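Local coordinates for putative uncharacterized protein (Chaetomium thermophilum var. thermophilum DSM 1495, PDB 5M43) that probably dephosphorylates phosphotyrosine and phosphoserine/threonine residues as the dual-specificity phosphatase domain of Yvh1, a protein linked to ribosome assembly, at residues R109-I114 with E144-T149. Residues are numbered along the deposited sequence; the frame is centred on the assembly and turned at random. Where two conformers were deposited one is given.
Sequences RSVTAI and EWVRET. With NO3 (nitrate ion), chain B.
Oxygen O3 of the nitrate ion is gripped twice by Arg109, by its backbone N and its NE, each at 2.9 Å. This is the P-loop of the protein-tyrosine phosphatase fold, the HCxxxxxR signature that links strand 99-102 to helix 109-121, and the nitrate, probably from the crystallisation liquor, sits where the substrate phosphate would be expected. Arg109 NH2 reaches O2 at 2.9 Å, and with NE makes the guanidinium a two-pronged donor, with the nitrate nitrogen at its edge and in its plane. A bend at chi3 (-78°) turns this edge back toward the loop, where the backbone N atoms of Met105, Lys107 and Ser108 also bind the anion, while NH1 is held by Ile59 O. A methionine in place of Arg109 would probably leave O2 without its NH2 donor and O3 with one grip fewer, weakening the hold on an anion.

Within the next turn and a half of the same helix, Val111 and Ile114 face helix 135-147; no hydrogen bond joins 109-114 to 144-149, and the contact is made by buried aliphatic side chains. Val146 straddles two neighbours there: its CG1, anti to the backbone N (chi1 174°), meets Val111 CG1 at 4.2 Å, and its other methyl, CG2, lies 3.9 Å from Ile114 CG2.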
# COMPACT_ATOMS: atom_id res chain seq x y z
N ARG A 109 -3.41 -7.72 -3.31
CA ARG A 109 -4.11 -6.85 -2.35
C ARG A 109 -3.20 -5.69 -1.87
O ARG A 109 -3.59 -4.52 -1.93
CB ARG A 109 -4.59 -7.67 -1.16
CG ARG A 109 -5.90 -8.45 -1.49
CD ARG A 109 -6.17 -9.40 -0.39
NE ARG A 109 -5.28 -10.58 -0.52
CZ ARG A 109 -5.49 -11.71 0.15
NH1 ARG A 109 -6.53 -11.81 0.98
NH2 ARG A 109 -4.66 -12.77 -0.03
N SER A 110 -2.01 -6.01 -1.35
CA SER A 110 -1.14 -4.96 -0.80
C SER A 110 -0.67 -4.01 -1.90
O SER A 110 -0.51 -2.81 -1.66
CB SER A 110 0.10 -5.58 -0.08
OG SER A 110 0.71 -6.47 -0.97
N VAL A 111 -0.40 -4.56 -3.09
CA VAL A 111 0.08 -3.75 -4.19
C VAL A 111 -1.00 -2.76 -4.61
O VAL A 111 -0.70 -1.62 -4.99
CB VAL A 111 0.51 -4.67 -5.36
CG1 VAL A 111 0.81 -3.92 -6.66
CG2 VAL A 111 1.80 -5.42 -4.96
N THR A 112 -2.27 -3.22 -4.63
CA THR A 112 -3.35 -2.28 -4.94
C THR A 112 -3.39 -1.12 -3.95
O THR A 112 -3.56 0.05 -4.35
CB THR A 112 -4.67 -3.06 -4.94
OG1 THR A 112 -4.65 -4.03 -5.99
CG2 THR A 112 -5.88 -2.05 -5.14
N ALA A 113 -3.22 -1.42 -2.67
CA ALA A 113 -3.19 -0.34 -1.68
C ALA A 113 -2.04 0.62 -1.92
O ALA A 113 -2.22 1.85 -1.81
CB ALA A 113 -3.09 -0.95 -0.27
N ILE A 114 -0.86 0.10 -2.26
CA ILE A 114 0.30 0.97 -2.50
C ILE A 114 0.07 1.81 -3.73
O ILE A 114 0.36 3.00 -3.74
CB ILE A 114 1.57 0.13 -2.63
CG1 ILE A 114 1.90 -0.33 -1.20
CG2 ILE A 114 2.70 0.95 -3.35
CD1 ILE A 114 3.13 -1.09 -1.08
N GLU A 144 3.98 -0.48 -12.87
CA GLU A 144 5.37 -0.73 -13.30
C GLU A 144 6.36 -0.08 -12.35
O GLU A 144 7.47 -0.61 -12.12
CB GLU A 144 5.59 -0.19 -14.71
CG GLU A 144 4.77 -0.89 -15.75
CD GLU A 144 5.04 -2.37 -15.71
OE1 GLU A 144 6.23 -2.77 -15.64
OE2 GLU A 144 4.08 -3.13 -15.70
N TRP A 145 5.96 1.04 -11.73
CA TRP A 145 6.82 1.65 -10.70
C TRP A 145 7.02 0.69 -9.53
O TRP A 145 8.15 0.47 -9.06
CB TRP A 145 6.16 2.96 -10.24
CG TRP A 145 6.99 3.74 -9.21
CD1 TRP A 145 7.01 3.56 -7.86
CD2 TRP A 145 7.86 4.79 -9.50
NE1 TRP A 145 7.86 4.49 -7.27
CE2 TRP A 145 8.40 5.25 -8.27
CE3 TRP A 145 8.25 5.41 -10.69
CZ2 TRP A 145 9.32 6.32 -8.18
CZ3 TRP A 145 9.20 6.50 -10.60
CH2 TRP A 145 9.69 6.93 -9.36
N VAL A 146 5.93 0.10 -9.04
CA VAL A 146 6.03 -0.87 -7.96
C VAL A 146 6.90 -2.05 -8.39
O VAL A 146 7.73 -2.52 -7.61
CB VAL A 146 4.63 -1.36 -7.54
CG1 VAL A 146 4.73 -2.49 -6.51
CG2 VAL A 146 3.88 -0.13 -6.90
N ARG A 147 6.71 -2.53 -9.63
CA ARG A 147 7.44 -3.71 -10.12
C ARG A 147 8.95 -3.48 -10.17
O ARG A 147 9.73 -4.47 -10.23
CB ARG A 147 6.95 -4.09 -11.51
CG ARG A 147 5.65 -4.88 -11.42
CD ARG A 147 5.01 -5.03 -12.79
NE ARG A 147 3.94 -6.02 -12.68
CZ ARG A 147 3.16 -6.36 -13.68
NH1 ARG A 147 3.31 -5.78 -14.88
NH2 ARG A 147 2.23 -7.31 -13.50
N GLU A 148 9.41 -2.22 -10.10
CA GLU A 148 10.85 -2.01 -10.09
C GLU A 148 11.51 -2.59 -8.85
O GLU A 148 12.71 -2.90 -8.89
CB GLU A 148 11.17 -0.52 -10.23
CG GLU A 148 10.74 0.02 -11.58
CD GLU A 148 11.27 1.39 -11.88
OE1 GLU A 148 12.48 1.62 -11.66
OE2 GLU A 148 10.48 2.24 -12.34
N THR A 149 10.79 -2.71 -7.74
CA THR A 149 11.35 -3.37 -6.56
C THR A 149 10.54 -4.54 -6.06
O THR A 149 11.07 -5.31 -5.23
CB THR A 149 11.55 -2.41 -5.38
OG1 THR A 149 10.26 -1.94 -4.95
CG2 THR A 149 12.42 -1.24 -5.78
N NO3 B . -2.31 -11.29 -2.51
O1 NO3 B . -1.30 -11.08 -3.24
O2 NO3 B . -2.24 -12.10 -1.55
O3 NO3 B . -3.32 -10.54 -2.64